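Local coordinates for hypothetical protein AF1548 (Archaeoglobus fulgidus, PDB 1Y88) that is of unknown function but probably binds DNA and may act as an endonuclease, at residues A[76-79]-A[80-83]; A[110-113]-A[114-118]; A[118-122]-A[123-127]. One frame throughout, in Å; residues are numbered along the deposited sequence. Where two conformers were deposited one is given.

Contact 1. Residues A[76-79]-A[80-83]; sequences LKEA and MYTY. With SO4 (sulfate ion), chain D; SO4 (sulfate ion), chain C.
Thr82 and Glu78 meet one turn apart at the start of helix 76-89, a helix N-terminus whose backbone N-H groups also hold anions, within the chain's restriction endonuclease-like region. The backbone bonds are the regular i to i+4 set: Met80 N gives to Leu76 O, Tyr81 N to Lys77 O and Tyr83 N to Ala79 O.

Polar side-chain bonding centres on Glu78 O. Thr82 N reaches Glu78 O at 3.0 Å, and Thr82 OG1 donates to that same Glu78 O at 2.9 Å from the opposite face of the carbonyl plane, brought there because OG1 stands beside its own backbone N (chi1 -63°). Glu78 OE1 sits at the edge of the Tyr81 ring, in its plane and 4.0 Å from Tyr81 CD2, with the carboxylate turned 86° from the ring.

Apolar packing joins Leu76 to Met80: Leu76 CD1 lies 3.6 Å from Met80 CG, and Leu76 CG is 3.7 Å from Met80 SD. The pair also packs on Tyr112 of helix 107-116 and on the second subunit, Leu76 on Val46 and Met80 on Gln48 of that chain.

Two sulfates, probably from the crystallisation liquor, occupy the helix end, where the helix dipole would probably favour an anion. The chain C sulfate accepts from Leu76 N through O4 at 2.8 Å; O4 of the chain D sulfate receives Glu78 N at 2.7 Å in a nearly straight bond of 168°.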
# COMPACT_ATOMS: atom_id res chain seq x y z
N LEU A 76 5.40 -1.05 7.15
CA LEU A 76 4.83 -2.38 7.18
C LEU A 76 3.93 -2.63 5.97
O LEU A 76 3.97 -3.68 5.39
CB LEU A 76 4.05 -2.61 8.50
CG LEU A 76 3.25 -3.91 8.59
CD1 LEU A 76 4.15 -5.15 8.62
CD2 LEU A 76 2.29 -3.89 9.83
N LYS A 77 3.13 -1.64 5.58
CA LYS A 77 2.25 -1.82 4.45
C LYS A 77 3.04 -2.21 3.19
O LYS A 77 2.68 -3.14 2.51
CB LYS A 77 1.40 -0.58 4.25
CG LYS A 77 0.56 -0.58 3.01
CD LYS A 77 -0.48 0.54 3.09
CE LYS A 77 -0.80 1.07 1.71
NZ LYS A 77 -2.13 1.79 1.58
N GLU A 78 4.13 -1.48 2.92
CA GLU A 78 4.99 -1.81 1.77
C GLU A 78 5.55 -3.22 1.83
O GLU A 78 5.56 -3.93 0.81
CB GLU A 78 6.14 -0.80 1.62
CG GLU A 78 7.30 -1.32 0.70
CD GLU A 78 6.98 -1.27 -0.81
OE1 GLU A 78 6.00 -0.58 -1.21
OE2 GLU A 78 7.72 -1.91 -1.60
N ALA A 79 6.02 -3.63 3.01
CA ALA A 79 6.51 -4.99 3.22
C ALA A 79 5.44 -6.06 2.94
O ALA A 79 5.68 -7.06 2.26
CB ALA A 79 7.11 -5.15 4.62
N MET A 80 4.23 -5.83 3.46
CA MET A 80 3.17 -6.78 3.29
C MET A 80 2.69 -6.89 1.84
O MET A 80 2.43 -7.98 1.34
CB MET A 80 1.99 -6.45 4.27
CG MET A 80 2.42 -6.38 5.77
SD MET A 80 0.92 -6.26 6.95
CE MET A 80 0.13 -7.27 6.12
N TYR A 81 2.53 -5.76 1.14
CA TYR A 81 2.30 -5.69 -0.33
C TYR A 81 3.30 -6.53 -1.09
O TYR A 81 3.00 -7.28 -2.02
CB TYR A 81 2.45 -4.22 -0.80
CG TYR A 81 2.41 -3.92 -2.31
CD1 TYR A 81 1.55 -4.61 -3.18
CD2 TYR A 81 3.18 -2.88 -2.86
CE1 TYR A 81 1.49 -4.29 -4.56
CE2 TYR A 81 3.13 -2.56 -4.23
CZ TYR A 81 2.28 -3.26 -5.06
OH TYR A 81 2.23 -2.95 -6.42
N THR A 82 4.57 -6.31 -0.73
CA THR A 82 5.67 -6.99 -1.39
C THR A 82 5.60 -8.48 -1.17
O THR A 82 5.86 -9.24 -2.09
CB THR A 82 7.05 -6.47 -0.91
OG1 THR A 82 7.13 -5.10 -1.27
CG2 THR A 82 8.23 -7.25 -1.58
N TYR A 83 5.25 -8.90 0.04
CA TYR A 83 5.12 -10.32 0.29
C TYR A 83 4.01 -10.91 -0.59
O TYR A 83 4.17 -11.99 -1.17
CB TYR A 83 4.88 -10.60 1.78
CG TYR A 83 4.78 -12.08 2.11
CD1 TYR A 83 5.86 -12.94 1.91
CD2 TYR A 83 3.59 -12.62 2.62
CE1 TYR A 83 5.77 -14.30 2.23
CE2 TYR A 83 3.49 -13.96 2.93
CZ TYR A 83 4.59 -14.80 2.74
OH TYR A 83 4.47 -16.15 3.07
S SO4 D . 4.40 2.18 4.08
O1 SO4 D . 3.81 2.79 5.28
O2 SO4 D . 5.74 2.75 3.79
O3 SO4 D . 3.54 2.42 2.93
O4 SO4 D . 4.51 0.75 4.31
S SO4 C . 4.73 1.18 10.31
O1 SO4 C . 4.76 0.74 11.71
O2 SO4 C . 5.21 2.55 10.28
O3 SO4 C . 3.35 1.12 9.83
O4 SO4 C . 5.61 0.33 9.52

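Contact 2. Residues A[110-113]-A[114-118]; sequences KKYA and GCVGI. With SO4 (sulfate ion), chain F.
Val116 lays its CG1 methyl over one face of the Tyr112 ring, 4.1 Å from the ring centroid and 27° off its normal, a CH-pi contact between residues one helical turn apart. The second methyl, Val116 CG2, comes to 3.8 Å from Tyr112 CE2, so both branches of the valine meet the ring. Tyr112 reaches them because its CG is anti to the backbone N (chi1 176°), which carries the ring out from the helix with a lean toward its C-terminal end. Ile118 adds its CD1 methyl, 3.9 Å from Tyr112 CE2. An alanine in place of Tyr112 is likely to leave the Val116 methyls without the ring face and Ile118 CD1 without its aromatic neighbour.

After Val116 the chain leaves helix 107-116. Gly117, with positive phi (98°), turns the backbone, and Ile118 N donates to Ala113 O at 2.9 Å. This six-to-one bond, the positive phi and the apolar contact of Ala113 CB with Ile118 CB at 3.9 Å give a Schellman-like C-cap, but Gly117 N turns to Ala113 O, at 2.8 Å, instead of making the five-to-two bond. The two donors come from opposite faces of that carbonyl, so one oxygen closes both the last helical turn and the reversal.

Farther out, the surface of the helix faces the second subunit. Cys115 SG forms a disulfide with Cys45 of that chain, which also packs on Tyr112 and Val116. At the polar rim the extended Lys111 chain carries NZ to a sulfate, hydrogen-bonding O4 at 2.9 Å and O1 weakly; Glu47 N of the second subunit donates to the same ion.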
# COMPACT_ATOMS: atom_id res chain seq x y z
N LYS A 110 10.72 -4.39 9.72
CA LYS A 110 11.85 -5.28 10.00
C LYS A 110 11.35 -6.58 10.64
O LYS A 110 11.74 -7.71 10.26
CB LYS A 110 12.86 -4.58 10.91
CG LYS A 110 13.65 -3.45 10.22
CD LYS A 110 14.64 -2.88 11.23
CE LYS A 110 15.47 -1.73 10.65
NZ LYS A 110 16.37 -1.20 11.74
N LYS A 111 10.44 -6.43 11.60
CA LYS A 111 9.90 -7.60 12.29
C LYS A 111 9.11 -8.51 11.35
O LYS A 111 9.31 -9.73 11.34
CB LYS A 111 9.01 -7.16 13.47
CG LYS A 111 8.54 -8.35 14.33
CD LYS A 111 7.82 -7.86 15.58
CE LYS A 111 7.31 -9.07 16.43
NZ LYS A 111 6.58 -8.56 17.62
N TYR A 112 8.21 -7.92 10.58
CA TYR A 112 7.39 -8.68 9.63
C TYR A 112 8.28 -9.40 8.59
O TYR A 112 8.14 -10.61 8.31
CB TYR A 112 6.41 -7.73 8.96
CG TYR A 112 5.56 -8.41 7.89
CD1 TYR A 112 4.45 -9.22 8.25
CD2 TYR A 112 5.89 -8.28 6.55
CE1 TYR A 112 3.69 -9.89 7.24
CE2 TYR A 112 5.12 -8.91 5.54
CZ TYR A 112 4.04 -9.71 5.88
OH TYR A 112 3.32 -10.29 4.86
N ALA A 113 9.22 -8.65 8.05
CA ALA A 113 10.16 -9.21 7.08
C ALA A 113 10.93 -10.40 7.63
O ALA A 113 11.11 -11.41 6.94
CB ALA A 113 11.11 -8.10 6.58
N GLY A 114 11.42 -10.31 8.86
CA GLY A 114 12.20 -11.40 9.46
C GLY A 114 11.31 -12.62 9.62
O GLY A 114 11.71 -13.78 9.50
N CYS A 115 10.04 -12.36 9.83
CA CYS A 115 9.14 -13.44 10.14
C CYS A 115 8.48 -14.16 8.97
O CYS A 115 8.43 -15.41 8.95
CB CYS A 115 8.00 -12.82 10.96
SG CYS A 115 6.58 -13.94 11.36
N VAL A 116 8.12 -13.44 7.90
CA VAL A 116 7.94 -14.02 6.59
C VAL A 116 9.05 -14.35 5.62
O VAL A 116 8.79 -15.08 4.67
CB VAL A 116 6.78 -13.31 5.83
CG1 VAL A 116 5.57 -13.06 6.76
CG2 VAL A 116 7.24 -11.99 5.23
N GLY A 117 10.23 -13.78 5.84
CA GLY A 117 11.36 -14.16 4.94
C GLY A 117 11.61 -13.14 3.82
O GLY A 117 12.01 -13.54 2.70
N ILE A 118 11.38 -11.87 4.06
CA ILE A 118 11.74 -10.83 3.05
C ILE A 118 13.14 -10.31 3.38
O ILE A 118 13.39 -9.85 4.50
CB ILE A 118 10.74 -9.64 3.07
CG1 ILE A 118 9.29 -10.12 2.90
CG2 ILE A 118 11.08 -8.58 1.98
CD1 ILE A 118 8.29 -8.97 3.25
S SO4 F . 4.05 -6.00 17.06
O1 SO4 F . 5.44 -5.62 16.76
O2 SO4 F . 3.16 -5.51 15.99
O3 SO4 F . 3.70 -5.32 18.31
O4 SO4 F . 3.93 -7.43 17.23

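Contact 3. Residues A[118-122]-A[123-127]; sequences IKLTG and WSYPE
Tyr125 folds back beside the end of strand 119-121, and its side chain can be traced along Leu120 and Gly122. Tyr125 CB starts 4.2 Å from Gly122 N. With CG anti to the backbone N (chi1 -178°), the ring then runs back along the strand. Tyr125 CD2 passes 4.1 Å from Leu120 O, and Tyr125 CE2 comes closest to the leucine itself, at 4.0 Å from Leu120 CB, with Leu120 CD1 only slightly farther. Leu120 CB lies near the plane of the ring, at its edge, so the aromatic group meets the strand with its rim and does not stack upon it. Beyond, the ring has a cation-pi partner in Lys110 of helix 107-116, and it also touches Phe105.

The backbone completes the turn by which the chain leaves the last strand of the mixed sheet. Gly122 N donates to Tyr125 O at 2.7 Å, with the N-H above the carbonyl plane, 38° out of it. The same Tyr125 O lies 3.4 Å from Thr121 CA in a CA-H...O contact. Because the peptide before Pro126 is cis, the proline CD sits on the same side as Tyr125 O; that places Pro126 CD 3.5 Å from Leu120 O while Tyr125 O addresses Gly122. Thr121 OG1 is hydrogen-bonded to Trp98 NE1, a side-chain bond between neighbouring strands, and Trp123 packs on helix 131-136.

Across the turn, then, a single conventional hydrogen bond is supplemented by a C-H contact and by apolar packing. The polar link is made by main-chain atoms alone, so between these two segments the side chains contribute apolar contact, while the cis peptide brings Pro126 CD round to Leu120 O.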
# COMPACT_ATOMS: atom_id res chain seq x y z
N ILE A 118 11.38 -11.87 4.06
CA ILE A 118 11.74 -10.83 3.05
C ILE A 118 13.14 -10.31 3.38
O ILE A 118 13.39 -9.85 4.50
CB ILE A 118 10.74 -9.64 3.07
CG1 ILE A 118 9.29 -10.12 2.90
CG2 ILE A 118 11.08 -8.58 1.98
CD1 ILE A 118 8.29 -8.97 3.25
N LYS A 119 14.07 -10.39 2.42
CA LYS A 119 15.38 -9.77 2.63
C LYS A 119 15.22 -8.28 2.57
O LYS A 119 14.42 -7.77 1.77
CB LYS A 119 16.36 -10.22 1.51
CG LYS A 119 16.78 -11.65 1.59
CD LYS A 119 17.81 -12.00 0.48
CE LYS A 119 19.11 -11.22 0.68
NZ LYS A 119 19.95 -11.80 1.75
N LEU A 120 15.99 -7.54 3.39
CA LEU A 120 15.86 -6.08 3.38
C LEU A 120 17.24 -5.45 3.25
O LEU A 120 18.16 -5.86 3.95
CB LEU A 120 15.23 -5.59 4.69
CG LEU A 120 13.81 -6.05 5.08
CD1 LEU A 120 13.44 -5.48 6.49
CD2 LEU A 120 12.82 -5.58 4.02
N THR A 121 17.35 -4.44 2.40
CA THR A 121 18.58 -3.63 2.36
C THR A 121 18.18 -2.19 2.38
O THR A 121 17.43 -1.76 1.53
CB THR A 121 19.44 -3.97 1.11
OG1 THR A 121 19.87 -5.32 1.19
CG2 THR A 121 20.70 -3.05 1.04
N GLY A 122 18.66 -1.45 3.39
CA GLY A 122 18.41 -0.02 3.49
C GLY A 122 19.68 0.76 3.23
O GLY A 122 20.71 0.18 2.88
N TRP A 123 19.64 2.06 3.45
CA TRP A 123 20.87 2.86 3.36
C TRP A 123 21.95 2.32 4.29
O TRP A 123 23.14 2.26 3.94
CB TRP A 123 20.58 4.32 3.70
CG TRP A 123 21.77 5.19 3.38
CD1 TRP A 123 22.60 5.83 4.27
CD2 TRP A 123 22.27 5.50 2.07
NE1 TRP A 123 23.59 6.53 3.58
CE2 TRP A 123 23.40 6.35 2.24
CE3 TRP A 123 21.85 5.15 0.78
CZ2 TRP A 123 24.14 6.83 1.14
CZ3 TRP A 123 22.60 5.64 -0.32
CH2 TRP A 123 23.72 6.48 -0.12
N SER A 124 21.54 1.93 5.50
CA SER A 124 22.48 1.55 6.54
C SER A 124 22.07 0.24 7.26
O SER A 124 22.45 -0.00 8.42
CB SER A 124 22.64 2.72 7.52
OG SER A 124 21.36 3.15 8.02
N TYR A 125 21.39 -0.64 6.53
CA TYR A 125 20.82 -1.87 7.08
C TYR A 125 20.86 -2.94 5.99
O TYR A 125 20.68 -2.58 4.82
CB TYR A 125 19.37 -1.61 7.52
CG TYR A 125 18.71 -2.83 8.16
CD1 TYR A 125 18.95 -3.16 9.50
CD2 TYR A 125 17.82 -3.63 7.43
CE1 TYR A 125 18.33 -4.28 10.10
CE2 TYR A 125 17.19 -4.73 8.01
CZ TYR A 125 17.46 -5.05 9.35
OH TYR A 125 16.83 -6.17 9.93
N PRO A 126 21.23 -4.20 6.32
CA PRO A 126 21.65 -4.65 7.64
C PRO A 126 23.04 -4.09 7.94
O PRO A 126 23.66 -3.50 7.07
CB PRO A 126 21.73 -6.16 7.52
CG PRO A 126 21.50 -6.51 6.11
CD PRO A 126 21.35 -5.26 5.30
N GLU A 127 23.49 -4.29 9.17
CA GLU A 127 24.83 -3.94 9.59
C GLU A 127 25.79 -4.45 8.51
O GLU A 127 25.71 -5.60 8.07
CB GLU A 127 25.12 -4.61 10.95
CG GLU A 127 23.97 -4.51 12.04
CD GLU A 127 22.49 -4.55 11.53
OE1 GLU A 127 22.02 -5.61 11.02
OE2 GLU A 127 21.79 -3.51 11.67

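In the fold
The three contacts follow one another along the chain; contacts 1 and 2 lie in the restriction endonuclease-like region. Contacts 1 and 2 have centres about 10 Å apart: helix 76-89 lies against helix 107-116, with Leu76 CD1 3.4 Å from Tyr112 CB, and both reach the second subunit. Contact 2 runs into contact 3 through Ile118, the residue they share, their centres about 12 Å apart; Ala113 CB meets Leu120 CD1 at 3.5 Å. Contacts 1 and 3, with centres about 15 Å apart, still touch where Ile118 CD1 comes 3.4 Å from Ala79 O. Sulfates accompany contacts 1 and 2 but mark no established catalytic site.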